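Local atomic coordinates of CocE/NonD family hydrolase (Staphylococcus aureus subsp. aureus COL, PDB entry 3III), a protein that probably hydrolyses ester or amide bonds as a serine hydrolase of the CocE/NonD family, although its natural substrate is not established. Residues G206-T211 and T454-V459; W414-D419 and M541-T546; S420-L425 and E535-G540; S460-D465 and T480-S485. All coordinates share one frame; numbering follows the deposited sequence. Where two conformers were deposited one is given.

Overall arrangement
Contact 1 joins the alpha/beta-hydrolase part of the chain to the C-terminal non-catalytic domain; contacts 2, 3 and 4 lie within the latter. Strands 424-432 and 447-458, neighbours in the five-stranded sheet, bring contacts 1 and 3 together, their centres about 11 Å apart. Contact 2 pairs strands 408-417 and 541-546 of the eight-stranded sheet, its centre about 17 Å from that of contact 1. Along the chain contact 3 is nested inside the loop closed by contact 2, and contact 4, which folds the 459-489 connection on itself, is nested inside both. Salt bridges of Asp422 and Asp424 tie contact 3 to contacts 4 and 1; Met423, packed on His542, and a shared water join it to contact 2.

Contact 1 (G206-T211 and T454-V459); sequences GGIPDT and TGWLRV
Gly206 meets Leu457 where the two backbones run at 77° to each other, their CA atoms 4.1 Å apart. One main-chain hydrogen bond joins them, from Arg458 N to Gly206 O at 2.9 Å and almost straight (173° at the hydrogen). Beside it, Gly206 CA turns a C-H toward Trp456 O at 3.4 Å; at positive phi and without a side chain, this glycine lets its CA come up against the carbonyl. Gly207, also at positive phi, carries the chain on into the short strand 208-209, which pairs with 204-205 as a small two-stranded hairpin. This hairpin belongs to the alpha/beta-hydrolase part of the chain, whereas 454-458 ends a strand of the C-terminal beta domain, so the contact is a piece of the interface between domains. Ile208 is the main apolar link: its CG1 lies 3.9 Å from Arg458 CB, and its CD1, placed by an extended chi2, ends 4.0 Å from Trp456 CB. The indole itself leads away, stacking on His205 and giving its NE1 proton to Glu517. Arg458 holds CG anti to the backbone N, and its chain bends at chi3 (-75°), which sets NE. Gly207 O and Ile208 CA lie over one face of its guanidinium. Pro209 and Arg458 cross at about a right angle, Pro209 CD coming within 3.7 Å of Arg458 NH2. The charge of this guanidinium is met by Asp424, through a salt bridge at NE.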
loop_
_atom_site.group_PDB
_atom_site.type_symbol
_atom_site.label_atom_id
_atom_site.label_comp_id
_atom_site.label_asym_id
_atom_site.label_seq_id
_atom_site.Cartn_x
_atom_site.Cartn_y
_atom_site.Cartn_z
ATOM N N GLY A 206 -8.235 11.386 4.566
ATOM C CA GLY A 206 -8.806 12.731 4.405
ATOM C C GLY A 206 -9.070 13.420 5.715
ATOM O O GLY A 206 -9.932 14.291 5.810
ATOM N N GLY A 207 -8.295 13.071 6.751
ATOM C CA GLY A 207 -8.579 13.620 8.062
ATOM C C GLY A 207 -9.579 12.828 8.912
ATOM O O GLY A 207 -9.795 13.171 10.100
ATOM N N ILE A 208 -10.230 11.810 8.343
ATOM C CA ILE A 208 -11.245 11.031 9.115
ATOM C C ILE A 208 -10.474 9.835 9.721
ATOM O O ILE A 208 -9.919 9.038 8.953
ATOM C CB ILE A 208 -12.390 10.485 8.207
ATOM C CG1 ILE A 208 -12.990 11.576 7.318
ATOM C CG2 ILE A 208 -13.506 9.769 9.053
ATOM C CD1 ILE A 208 -14.054 11.025 6.264
ATOM N N PRO A 209 -10.493 9.651 11.058
ATOM C CA PRO A 209 -9.733 8.585 11.689
ATOM C C PRO A 209 -10.197 7.184 11.324
ATOM O O PRO A 209 -11.392 6.918 11.282
ATOM C CB PRO A 209 -9.879 8.840 13.185
ATOM C CG PRO A 209 -11.014 9.713 13.322
ATOM C CD PRO A 209 -11.295 10.404 12.015
ATOM N N ASP A 210 -9.239 6.313 11.035
ATOM C CA ASP A 210 -9.527 4.915 10.761
ATOM C C ASP A 210 -9.757 4.260 12.117
ATOM O O ASP A 210 -8.846 4.142 12.936
ATOM C CB ASP A 210 -8.401 4.255 10.034
ATOM C CG ASP A 210 -8.660 2.727 9.741
ATOM O OD1 ASP A 210 -9.773 2.238 10.034
ATOM O OD2 ASP A 210 -7.699 2.011 9.315
ATOM N N THR A 211 -10.965 3.802 12.333
ATOM C CA THR A 211 -11.328 3.121 13.573
ATOM C C THR A 211 -11.294 1.577 13.407
ATOM O O THR A 211 -11.592 0.790 14.353
ATOM C CB THR A 211 -12.703 3.542 14.004
ATOM O OG1 THR A 211 -13.666 3.146 13.016
ATOM C CG2 THR A 211 -12.737 5.041 14.259
ATOM N N THR A 454 -11.878 4.844 -4.464
ATOM C CA THR A 454 -12.415 5.352 -3.239
ATOM C C THR A 454 -11.633 6.604 -2.809
ATOM O O THR A 454 -10.359 6.735 -2.997
ATOM C CB THR A 454 -12.375 4.207 -2.205
ATOM O OG1 THR A 454 -13.046 3.055 -2.777
ATOM C CG2 THR A 454 -13.057 4.565 -0.837
ATOM N N GLY A 455 -12.348 7.507 -2.139
ATOM C CA GLY A 455 -11.703 8.625 -1.437
ATOM C C GLY A 455 -12.534 9.190 -0.286
ATOM O O GLY A 455 -13.726 8.928 -0.197
ATOM N N TRP A 456 -11.894 9.980 0.569
ATOM C CA TRP A 456 -12.510 10.528 1.788
ATOM C C TRP A 456 -12.075 11.956 2.077
ATOM O O TRP A 456 -10.925 12.338 1.813
ATOM C CB TRP A 456 -12.083 9.713 2.993
ATOM C CG TRP A 456 -12.379 8.255 2.967
ATOM C CD1 TRP A 456 -13.445 7.629 3.574
ATOM C CD2 TRP A 456 -11.568 7.221 2.427
ATOM N NE1 TRP A 456 -13.371 6.286 3.383
ATOM C CE2 TRP A 456 -12.220 5.993 2.703
ATOM C CE3 TRP A 456 -10.358 7.203 1.730
ATOM C CZ2 TRP A 456 -11.697 4.750 2.292
ATOM C CZ3 TRP A 456 -9.859 5.992 1.301
ATOM C CH2 TRP A 456 -10.539 4.767 1.604
ATOM N N LEU A 457 -12.940 12.753 2.690
ATOM C CA LEU A 457 -12.486 14.025 3.220
ATOM C C LEU A 457 -13.353 14.528 4.385
ATOM O O LEU A 457 -14.545 14.546 4.286
ATOM C CB LEU A 457 -12.517 15.090 2.131
ATOM C CG LEU A 457 -11.972 16.479 2.534
ATOM C CD1 LEU A 457 -10.435 16.400 2.811
ATOM C CD2 LEU A 457 -12.323 17.548 1.467
ATOM N N ARG A 458 -12.708 14.992 5.439
ATOM C CA ARG A 458 -13.357 15.761 6.492
ATOM C C ARG A 458 -13.238 17.225 6.055
ATOM O O ARG A 458 -12.144 17.766 5.772
ATOM C CB ARG A 458 -12.708 15.452 7.838
ATOM C CG ARG A 458 -13.285 16.251 9.022
ATOM C CD ARG A 458 -12.863 15.640 10.339
ATOM N NE ARG A 458 -13.615 14.420 10.613
ATOM C CZ ARG A 458 -13.483 13.671 11.690
ATOM N NH1 ARG A 458 -12.623 13.976 12.643
ATOM N NH2 ARG A 458 -14.217 12.584 11.807
ATOM N N VAL A 459 -14.391 17.856 5.890
ATOM C CA VAL A 459 -14.449 19.165 5.231
ATOM C C VAL A 459 -13.706 20.266 6.006
ATOM O O VAL A 459 -13.135 21.170 5.408
ATOM C CB VAL A 459 -15.937 19.505 4.865
ATOM C CG1 VAL A 459 -16.114 20.949 4.365
ATOM C CG2 VAL A 459 -16.434 18.468 3.821
#

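Contact 2 (W414-D419 and M541-T546); sequences WVSTKD and MHMIYT
Ser416 OG and Tyr545 OH share a hydrogen bond of 2.7 Å across two antiparallel strands, and either hydroxyl could be the donor. The strands, 414-417 and 541-546, are neighbours in the eight-stranded antiparallel sheet of the C-terminal domain, probably a galactose-binding-like beta-sandwich; their axes are 4.7 Å apart at closest approach. Ser416 and Met543, a selenomethionine, form a hydrogen-bonded pair: Met543 N donates to Ser416 O at 3.0 Å, and the return bond from Ser416 N to Met543 O is longer, 3.3 Å. Farther along, Tyr545 N reaches Trp414 O at 2.7 Å. Tyr545 lays its ring beside the neighbouring strand, with Trp414 O and Ser416 N near the ring plane at its edge. Ser416 holds OG between its backbone N and carbonyl carbon (chi1 73°), where the oxygen meets the phenol and also touches CB of Met543. Trp414 and Tyr545 approach through their CB atoms, while the indole NE1 turns to Asp551. The other sheet face carries Val415 and Ile544, a non-hydrogen-bonded pair whose side chains lie side by side and point the same way. Val415 CG1 and Ile544 CD1 are tightly packed, at 3.3 Å. Leu425 of the neighbouring sheet also packs on Val415. Towards the end of the pairing, His542 turns ND1 to Tyr384, and water enters between the strands: one molecule donates to Met541 O at 2.7 Å, accepts from Asp419 N and bonds to Thr417 OG1 at 3.0 Å.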
loop_
_atom_site.group_PDB
_atom_site.type_symbol
_atom_site.label_atom_id
_atom_site.label_comp_id
_atom_site.label_asym_id
_atom_site.label_seq_id
_atom_site.Cartn_x
_atom_site.Cartn_y
_atom_site.Cartn_z
ATOM N N TRP A 414 -19.125 21.497 -4.176
ATOM C CA TRP A 414 -19.535 22.556 -3.316
ATOM C C TRP A 414 -20.569 22.046 -2.298
ATOM O O TRP A 414 -21.576 21.448 -2.663
ATOM C CB TRP A 414 -20.077 23.735 -4.127
ATOM C CG TRP A 414 -19.050 24.366 -5.018
ATOM C CD1 TRP A 414 -18.620 23.914 -6.234
ATOM C CD2 TRP A 414 -18.382 25.606 -4.794
ATOM N NE1 TRP A 414 -17.703 24.791 -6.759
ATOM C CE2 TRP A 414 -17.505 25.810 -5.881
ATOM C CE3 TRP A 414 -18.365 26.509 -3.736
ATOM C CZ2 TRP A 414 -16.695 26.928 -5.985
ATOM C CZ3 TRP A 414 -17.540 27.632 -3.818
ATOM C CH2 TRP A 414 -16.706 27.823 -4.939
ATOM N N VAL A 415 -20.304 22.274 -1.008
ATOM C CA VAL A 415 -21.036 21.589 0.038
ATOM C C VAL A 415 -21.358 22.549 1.203
ATOM O O VAL A 415 -20.650 23.568 1.427
ATOM C CB VAL A 415 -20.229 20.383 0.571
ATOM C CG1 VAL A 415 -19.887 19.315 -0.517
ATOM C CG2 VAL A 415 -18.964 20.857 1.331
ATOM N N SER A 416 -22.442 22.243 1.933
ATOM C CA SER A 416 -22.785 22.895 3.170
ATOM C C SER A 416 -23.571 21.949 4.062
ATOM O O SER A 416 -24.072 20.957 3.607
ATOM C CB SER A 416 -23.652 24.129 2.949
ATOM O OG SER A 416 -24.970 23.745 2.586
ATOM N N THR A 417 -23.724 22.321 5.331
ATOM C CA THR A 417 -24.437 21.522 6.321
ATOM C C THR A 417 -25.081 22.516 7.319
ATOM O O THR A 417 -24.626 23.642 7.507
ATOM C CB THR A 417 -23.511 20.498 7.065
ATOM O OG1 THR A 417 -24.277 19.726 7.998
ATOM C CG2 THR A 417 -22.370 21.212 7.840
ATOM N N LYS A 418 -26.198 22.104 7.887
ATOM C CA LYS A 418 -26.921 22.927 8.798
ATOM C C LYS A 418 -26.789 22.498 10.241
ATOM O O LYS A 418 -26.844 23.359 11.132
ATOM C CB LYS A 418 -28.387 22.923 8.420
ATOM C CG LYS A 418 -28.842 24.265 8.032
ATOM C CD LYS A 418 -30.292 24.258 7.510
ATOM C CE LYS A 418 -31.291 23.891 8.598
ATOM N NZ LYS A 418 -32.598 23.403 8.004
ATOM N N ASP A 419 -26.673 21.195 10.483
ATOM C CA ASP A 419 -26.770 20.643 11.839
ATOM C C ASP A 419 -25.466 20.325 12.508
ATOM O O ASP A 419 -25.467 19.829 13.642
ATOM C CB ASP A 419 -27.566 19.347 11.830
ATOM C CG ASP A 419 -29.016 19.545 11.508
ATOM O OD1 ASP A 419 -29.484 20.705 11.390
ATOM O OD2 ASP A 419 -29.693 18.500 11.396
HETATM N N MSE A 541 -28.596 16.653 7.438
HETATM C CA MSE A 541 -28.523 16.677 5.988
HETATM C C MSE A 541 -27.215 17.259 5.518
HETATM O O MSE A 541 -26.713 18.203 6.091
HETATM C CB MSE A 541 -29.655 17.501 5.397
HETATM C CG MSE A 541 -31.037 16.949 5.724
HETATM SE SE MSE A 541 -31.359 15.235 4.794
HETATM C CE MSE A 541 -32.602 14.542 6.213
ATOM N N HIS A 542 -26.657 16.631 4.501
ATOM C CA HIS A 542 -25.572 17.201 3.739
ATOM C C HIS A 542 -26.165 17.750 2.455
ATOM O O HIS A 542 -26.937 17.062 1.796
ATOM C CB HIS A 542 -24.509 16.175 3.396
ATOM C CG HIS A 542 -23.619 15.797 4.544
ATOM N ND1 HIS A 542 -22.522 14.978 4.389
ATOM C CD2 HIS A 542 -23.654 16.146 5.852
ATOM C CE1 HIS A 542 -21.909 14.852 5.560
ATOM N NE2 HIS A 542 -22.567 15.567 6.457
HETATM N N MSE A 543 -25.745 18.963 2.103
HETATM C CA MSE A 543 -26.092 19.619 0.837
HETATM C C MSE A 543 -24.952 19.566 -0.145
HETATM O O MSE A 543 -23.831 19.815 0.244
HETATM C CB MSE A 543 -26.318 21.091 1.091
HETATM C CG MSE A 543 -27.216 21.302 2.233
HETATM SE SE MSE A 543 -28.956 21.117 1.537
HETATM C CE MSE A 543 -29.274 23.042 1.239
ATOM N N ILE A 544 -25.258 19.313 -1.417
ATOM C CA ILE A 544 -24.254 19.295 -2.499
ATOM C C ILE A 544 -24.749 20.209 -3.652
ATOM O O ILE A 544 -25.831 20.024 -4.193
ATOM C CB ILE A 544 -24.035 17.851 -3.064
ATOM C CG1 ILE A 544 -23.621 16.865 -1.972
ATOM C CG2 ILE A 544 -22.968 17.827 -4.160
ATOM C CD1 ILE A 544 -22.438 17.289 -1.183
ATOM N N TYR A 545 -23.968 21.227 -3.979
ATOM C CA TYR A 545 -24.387 22.234 -4.932
ATOM C C TYR A 545 -23.710 22.018 -6.274
ATOM O O TYR A 545 -22.524 21.737 -6.342
ATOM C CB TYR A 545 -24.042 23.625 -4.399
ATOM C CG TYR A 545 -24.679 23.940 -3.098
ATOM C CD1 TYR A 545 -25.834 24.702 -3.033
ATOM C CD2 TYR A 545 -24.117 23.506 -1.924
ATOM C CE1 TYR A 545 -26.441 25.015 -1.818
ATOM C CE2 TYR A 545 -24.706 23.802 -0.703
ATOM C CZ TYR A 545 -25.846 24.545 -0.660
ATOM O OH TYR A 545 -26.384 24.834 0.562
ATOM N N THR A 546 -24.487 22.132 -7.342
ATOM C CA THR A 546 -23.960 21.987 -8.685
ATOM C C THR A 546 -24.510 23.093 -9.565
ATOM O O THR A 546 -25.614 23.637 -9.301
ATOM C CB THR A 546 -24.384 20.659 -9.268
ATOM O OG1 THR A 546 -25.810 20.629 -9.404
ATOM C CG2 THR A 546 -23.889 19.482 -8.380
HETATM O O HOH W 1 -22.440 16.963 8.983
HETATM O O HOH W 2 -27.257 19.486 8.430
HETATM O O HOH W 3 -30.521 18.326 8.783
#

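Contact 3 (S420-L425 and E535-G540); sequences SDDMDL and ETVNKG
Asn538 grips both backbone polar groups of Asp424 with its one carboxamide. Its OD1 accepts from Asp424 N at 2.8 Å, the donor tilted 32° from the plane of the amide carbonyl, and its ND2 donates to Asp424 O at 3.0 Å, nearly within its own amide plane and on a lone pair of the acceptor. The side chain pairs with Asp424 N and O much as a neighbouring strand would, where strand 424-432 starts. Asp424 reaches back with its carboxylate: Val537 N donates to OD2 at 3.0 Å from well above the carboxylate plane. Thr536 OG1 lies 3.1 Å from the same Asp424 OD2. Between these polar grips sits Val537, whose CG2 fits 3.5 Å from both Asp424 CG and Met423 N; Asp422 crosses it obliquely, CB against CG2. Ser420 OG, anti to its backbone N (chi1 -164°), donates to Val537 O at 2.7 Å.

The second shell fixes these groups. The other carboxylate oxygen of Asp424 is taken by Arg458, which would help to settle the rotation of the group. A water donates to Asp422 O and accepts from Lys539 N, bridging the two segments. Within 535-540, Asn538 N donates to Thr536 OG1 at 3.1 Å, making an ST turn at Thr536-Asn538, in the loop that meets the start of strand 424-432.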
loop_
_atom_site.group_PDB
_atom_site.type_symbol
_atom_site.label_atom_id
_atom_site.label_comp_id
_atom_site.label_asym_id
_atom_site.label_seq_id
_atom_site.Cartn_x
_atom_site.Cartn_y
_atom_site.Cartn_z
ATOM N N SER A 420 -24.355 20.574 11.829
ATOM C CA SER A 420 -23.038 20.277 12.385
ATOM C C SER A 420 -22.133 21.405 11.955
ATOM O O SER A 420 -22.519 22.199 11.105
ATOM C CB SER A 420 -22.543 18.962 11.812
ATOM O OG SER A 420 -21.475 18.444 12.553
ATOM N N ASP A 421 -20.938 21.473 12.527
ATOM C CA ASP A 421 -19.943 22.425 12.077
ATOM C C ASP A 421 -18.835 21.747 11.256
ATOM O O ASP A 421 -17.775 22.321 11.066
ATOM C CB ASP A 421 -19.336 23.171 13.252
ATOM C CG ASP A 421 -18.487 22.290 14.142
ATOM O OD1 ASP A 421 -18.487 21.027 14.040
ATOM O OD2 ASP A 421 -17.836 22.884 15.006
ATOM N N ASP A 422 -19.115 20.536 10.773
ATOM C CA ASP A 422 -18.158 19.770 9.960
ATOM C C ASP A 422 -18.898 18.648 9.235
ATOM O O ASP A 422 -20.051 18.314 9.547
ATOM C CB ASP A 422 -17.071 19.240 10.887
ATOM C CG ASP A 422 -15.748 18.949 10.189
ATOM O OD1 ASP A 422 -15.692 18.929 8.946
ATOM O OD2 ASP A 422 -14.750 18.730 10.915
HETATM N N MSE A 423 -18.246 18.091 8.221
HETATM C CA MSE A 423 -18.813 17.036 7.424
HETATM C C MSE A 423 -17.737 15.992 7.108
HETATM O O MSE A 423 -16.618 16.343 6.789
HETATM C CB MSE A 423 -19.338 17.597 6.096
HETATM C CG MSE A 423 -20.322 18.708 6.284
HETATM SE SE MSE A 423 -20.627 19.655 4.572
HETATM C CE MSE A 423 -21.773 18.275 3.630
ATOM N N ASP A 424 -18.102 14.729 7.217
ATOM C CA ASP A 424 -17.293 13.658 6.715
ATOM C C ASP A 424 -17.896 13.174 5.404
ATOM O O ASP A 424 -19.003 12.639 5.403
ATOM C CB ASP A 424 -17.209 12.513 7.746
ATOM C CG ASP A 424 -16.293 12.866 8.932
ATOM O OD1 ASP A 424 -15.356 13.650 8.707
ATOM O OD2 ASP A 424 -16.459 12.312 10.048
ATOM N N LEU A 425 -17.122 13.315 4.308
ATOM C CA LEU A 425 -17.587 12.955 2.973
ATOM C C LEU A 425 -16.830 11.695 2.496
ATOM O O LEU A 425 -15.593 11.598 2.609
ATOM C CB LEU A 425 -17.354 14.085 1.986
ATOM C CG LEU A 425 -17.967 15.479 2.228
ATOM C CD1 LEU A 425 -17.458 16.523 1.190
ATOM C CD2 LEU A 425 -19.442 15.383 2.165
ATOM N N GLU A 535 -16.068 6.967 13.929
ATOM C CA GLU A 535 -16.058 8.209 14.692
ATOM C C GLU A 535 -16.211 9.383 13.729
ATOM O O GLU A 535 -15.229 9.840 13.135
ATOM C CB GLU A 535 -14.775 8.313 15.548
ATOM C CG GLU A 535 -14.819 7.340 16.710
ATOM C CD GLU A 535 -13.473 7.112 17.395
ATOM O OE1 GLU A 535 -12.496 7.847 17.134
ATOM O OE2 GLU A 535 -13.396 6.177 18.218
ATOM N N THR A 536 -17.454 9.833 13.576
ATOM C CA THR A 536 -17.850 10.781 12.525
ATOM C C THR A 536 -18.309 12.105 13.151
ATOM O O THR A 536 -18.859 12.100 14.245
ATOM C CB THR A 536 -19.029 10.206 11.652
ATOM O OG1 THR A 536 -19.297 11.098 10.585
ATOM C CG2 THR A 536 -20.305 10.078 12.485
ATOM N N VAL A 537 -18.106 13.214 12.424
ATOM C CA VAL A 537 -18.680 14.560 12.744
ATOM C C VAL A 537 -20.057 14.821 12.128
ATOM O O VAL A 537 -20.665 15.861 12.368
ATOM C CB VAL A 537 -17.764 15.712 12.211
ATOM C CG1 VAL A 537 -16.400 15.704 12.885
ATOM C CG2 VAL A 537 -17.617 15.621 10.648
ATOM N N ASN A 538 -20.551 13.879 11.337
ATOM C CA ASN A 538 -21.819 14.015 10.643
ATOM C C ASN A 538 -23.074 14.110 11.510
ATOM O O ASN A 538 -23.295 13.333 12.435
ATOM C CB ASN A 538 -22.000 12.896 9.612
ATOM C CG ASN A 538 -21.123 13.096 8.402
ATOM O OD1 ASN A 538 -20.686 14.210 8.149
ATOM N ND2 ASN A 538 -20.850 12.034 7.651
ATOM N N LYS A 539 -23.913 15.065 11.174
ATOM C CA LYS A 539 -25.247 15.136 11.761
ATOM C C LYS A 539 -26.165 15.749 10.719
ATOM O O LYS A 539 -25.866 16.811 10.162
ATOM C CB LYS A 539 -25.236 15.967 13.049
ATOM C CG LYS A 539 -26.554 15.919 13.835
ATOM C CD LYS A 539 -26.547 16.894 15.040
ATOM C CE LYS A 539 -27.961 17.208 15.563
ATOM N NZ LYS A 539 -28.456 15.961 16.154
ATOM N N GLY A 540 -27.264 15.070 10.438
ATOM C CA GLY A 540 -28.320 15.665 9.617
ATOM C C GLY A 540 -27.986 15.709 8.150
ATOM O O GLY A 540 -27.217 14.883 7.666
HETATM O O HOH W 1 -22.440 16.963 8.983
#

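Contact 4 (S460-D465 and T480-S485); sequences SHRELD and TELKLS
His461 and Glu481 lie side by side and point the same way, yet the imidazole and carboxylate planes are turned 62° apart. The bond between them is short: His461 NE2 donates to Glu481 OE2 at 2.6 Å, close to the ring plane and on the anti side of the carboxylate. His478 bonds to ND1 on the other side of the imidazole, so both ring nitrogens are engaged. Arg462 instead crosses Leu482 at about a right angle. Its chain is extended from CG to NE. At its end NH1 donates to Leu482 O at 2.9 Å, on a carbonyl lone pair and near the guanidinium plane. Leu482 CD1 and Leu484 CD2 lie over opposite faces of that flat group, and a water links Arg462 NH2 to Lys483 O. Between the backbones, Leu482 N donates to Ser460 O at 2.8 Å. Glu463 and Thr480 stay apart, their carboxylate and hydroxyl bridged by water. Both segments belong to the long connection between strands 447-458 and 490-503; Arg462 and Leu484 pack on Val490 of the latter, while Ser460 OG and Lys483 NZ both hold Asp422 OD2, just before strand 424-432.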
loop_
_atom_site.group_PDB
_atom_site.type_symbol
_atom_site.label_atom_id
_atom_site.label_comp_id
_atom_site.label_asym_id
_atom_site.label_seq_id
_atom_site.Cartn_x
_atom_site.Cartn_y
_atom_site.Cartn_z
ATOM N N SER A 460 -13.660 20.189 7.333
ATOM C CA SER A 460 -12.814 21.134 8.092
ATOM C C SER A 460 -11.304 21.010 7.722
ATOM O O SER A 460 -10.529 21.934 7.946
ATOM C CB SER A 460 -12.998 20.985 9.599
ATOM O OG SER A 460 -12.505 19.750 10.024
ATOM N N HIS A 461 -10.933 19.911 7.074
ATOM C CA HIS A 461 -9.556 19.697 6.595
ATOM C C HIS A 461 -9.344 19.997 5.117
ATOM O O HIS A 461 -8.324 19.594 4.520
ATOM C CB HIS A 461 -9.194 18.236 6.853
ATOM C CG HIS A 461 -9.020 17.914 8.302
ATOM N ND1 HIS A 461 -7.947 17.183 8.792
ATOM C CD2 HIS A 461 -9.768 18.252 9.377
ATOM C CE1 HIS A 461 -8.066 17.061 10.102
ATOM N NE2 HIS A 461 -9.158 17.707 10.486
ATOM N N ARG A 462 -10.290 20.677 4.500
ATOM C CA ARG A 462 -10.257 20.885 3.035
ATOM C C ARG A 462 -9.128 21.756 2.459
ATOM O O ARG A 462 -8.952 21.829 1.226
ATOM C CB ARG A 462 -11.582 21.536 2.583
ATOM C CG ARG A 462 -11.771 22.945 3.102
ATOM C CD ARG A 462 -13.222 23.441 2.832
ATOM N NE ARG A 462 -13.475 24.775 3.413
ATOM C CZ ARG A 462 -13.744 25.026 4.695
ATOM N NH1 ARG A 462 -13.827 24.057 5.603
ATOM N NH2 ARG A 462 -13.936 26.262 5.071
ATOM N N GLU A 463 -8.447 22.514 3.287
ATOM C CA GLU A 463 -7.537 23.530 2.742
ATOM C C GLU A 463 -6.388 22.854 1.978
ATOM O O GLU A 463 -5.687 21.981 2.509
ATOM C CB GLU A 463 -6.925 24.402 3.863
ATOM C CG GLU A 463 -5.966 25.524 3.286
ATOM C CD GLU A 463 -5.171 26.304 4.350
ATOM O OE1 GLU A 463 -5.014 25.819 5.487
ATOM O OE2 GLU A 463 -4.639 27.383 4.022
ATOM N N LEU A 464 -6.228 23.246 0.721
ATOM C CA LEU A 464 -5.274 22.622 -0.192
ATOM C C LEU A 464 -3.856 23.174 -0.029
ATOM O O LEU A 464 -3.673 24.337 0.230
ATOM C CB LEU A 464 -5.773 22.870 -1.646
ATOM C CG LEU A 464 -7.043 22.172 -2.118
ATOM C CD1 LEU A 464 -7.514 22.690 -3.488
ATOM C CD2 LEU A 464 -6.819 20.609 -2.132
ATOM N N ASP A 465 -2.858 22.299 -0.130
ATOM C CA ASP A 465 -1.466 22.670 -0.363
ATOM C C ASP A 465 -1.380 22.987 -1.839
ATOM O O ASP A 465 -1.411 22.095 -2.715
ATOM C CB ASP A 465 -0.526 21.503 -0.038
ATOM C CG ASP A 465 0.917 21.886 -0.086
ATOM O OD1 ASP A 465 1.293 22.587 -1.041
ATOM O OD2 ASP A 465 1.689 21.484 0.846
ATOM N N THR A 480 -4.702 23.122 9.858
ATOM C CA THR A 480 -5.660 23.644 10.806
ATOM C C THR A 480 -7.072 23.278 10.369
ATOM O O THR A 480 -7.324 23.051 9.191
ATOM C CB THR A 480 -5.546 25.178 10.954
ATOM O OG1 THR A 480 -5.543 25.749 9.648
ATOM C CG2 THR A 480 -4.227 25.636 11.789
ATOM N N GLU A 481 -7.999 23.242 11.314
ATOM C CA GLU A 481 -9.425 22.941 11.003
ATOM C C GLU A 481 -10.191 24.184 10.654
ATOM O O GLU A 481 -10.169 25.154 11.364
ATOM C CB GLU A 481 -10.120 22.172 12.171
ATOM C CG GLU A 481 -9.402 20.818 12.404
ATOM C CD GLU A 481 -10.123 19.743 13.196
ATOM O OE1 GLU A 481 -10.889 20.060 14.137
ATOM O OE2 GLU A 481 -9.839 18.544 12.888
ATOM N N LEU A 482 -10.889 24.153 9.546
ATOM C CA LEU A 482 -11.733 25.253 9.158
ATOM C C LEU A 482 -13.181 24.824 9.376
ATOM O O LEU A 482 -13.821 24.308 8.464
ATOM C CB LEU A 482 -11.494 25.648 7.699
ATOM C CG LEU A 482 -10.105 26.302 7.481
ATOM C CD1 LEU A 482 -9.850 26.576 5.969
ATOM C CD2 LEU A 482 -9.908 27.532 8.372
ATOM N N LYS A 483 -13.702 25.025 10.591
ATOM C CA LYS A 483 -15.043 24.521 10.911
ATOM C C LYS A 483 -16.079 25.357 10.168
ATOM O O LYS A 483 -15.824 26.495 9.722
ATOM C CB LYS A 483 -15.285 24.448 12.441
ATOM C CG LYS A 483 -14.411 23.358 13.218
ATOM C CD LYS A 483 -14.820 21.878 12.886
ATOM C CE LYS A 483 -14.254 20.852 13.904
ATOM N NZ LYS A 483 -14.447 19.372 13.556
ATOM N N LEU A 484 -17.262 24.813 10.016
ATOM C CA LEU A 484 -18.267 25.491 9.187
ATOM C C LEU A 484 -19.347 26.189 10.011
ATOM O O LEU A 484 -19.653 25.752 11.110
ATOM C CB LEU A 484 -18.958 24.481 8.264
ATOM C CG LEU A 484 -18.134 23.652 7.280
ATOM C CD1 LEU A 484 -18.882 22.354 6.855
ATOM C CD2 LEU A 484 -17.695 24.461 6.083
ATOM N N SER A 485 -19.923 27.249 9.441
ATOM C CA SER A 485 -21.170 27.875 9.923
ATOM C C SER A 485 -22.408 27.298 9.235
ATOM O O SER A 485 -22.331 26.720 8.136
ATOM C CB SER A 485 -21.162 29.375 9.678
ATOM O OG SER A 485 -20.060 29.975 10.298
HETATM O O HOH W 4 -15.008 27.593 7.436
HETATM O O HOH W 5 -4.929 23.041 6.803
HETATM O O HOH W 6 -3.469 26.281 7.874
HETATM O O HOH W 7 -6.852 24.796 7.244
#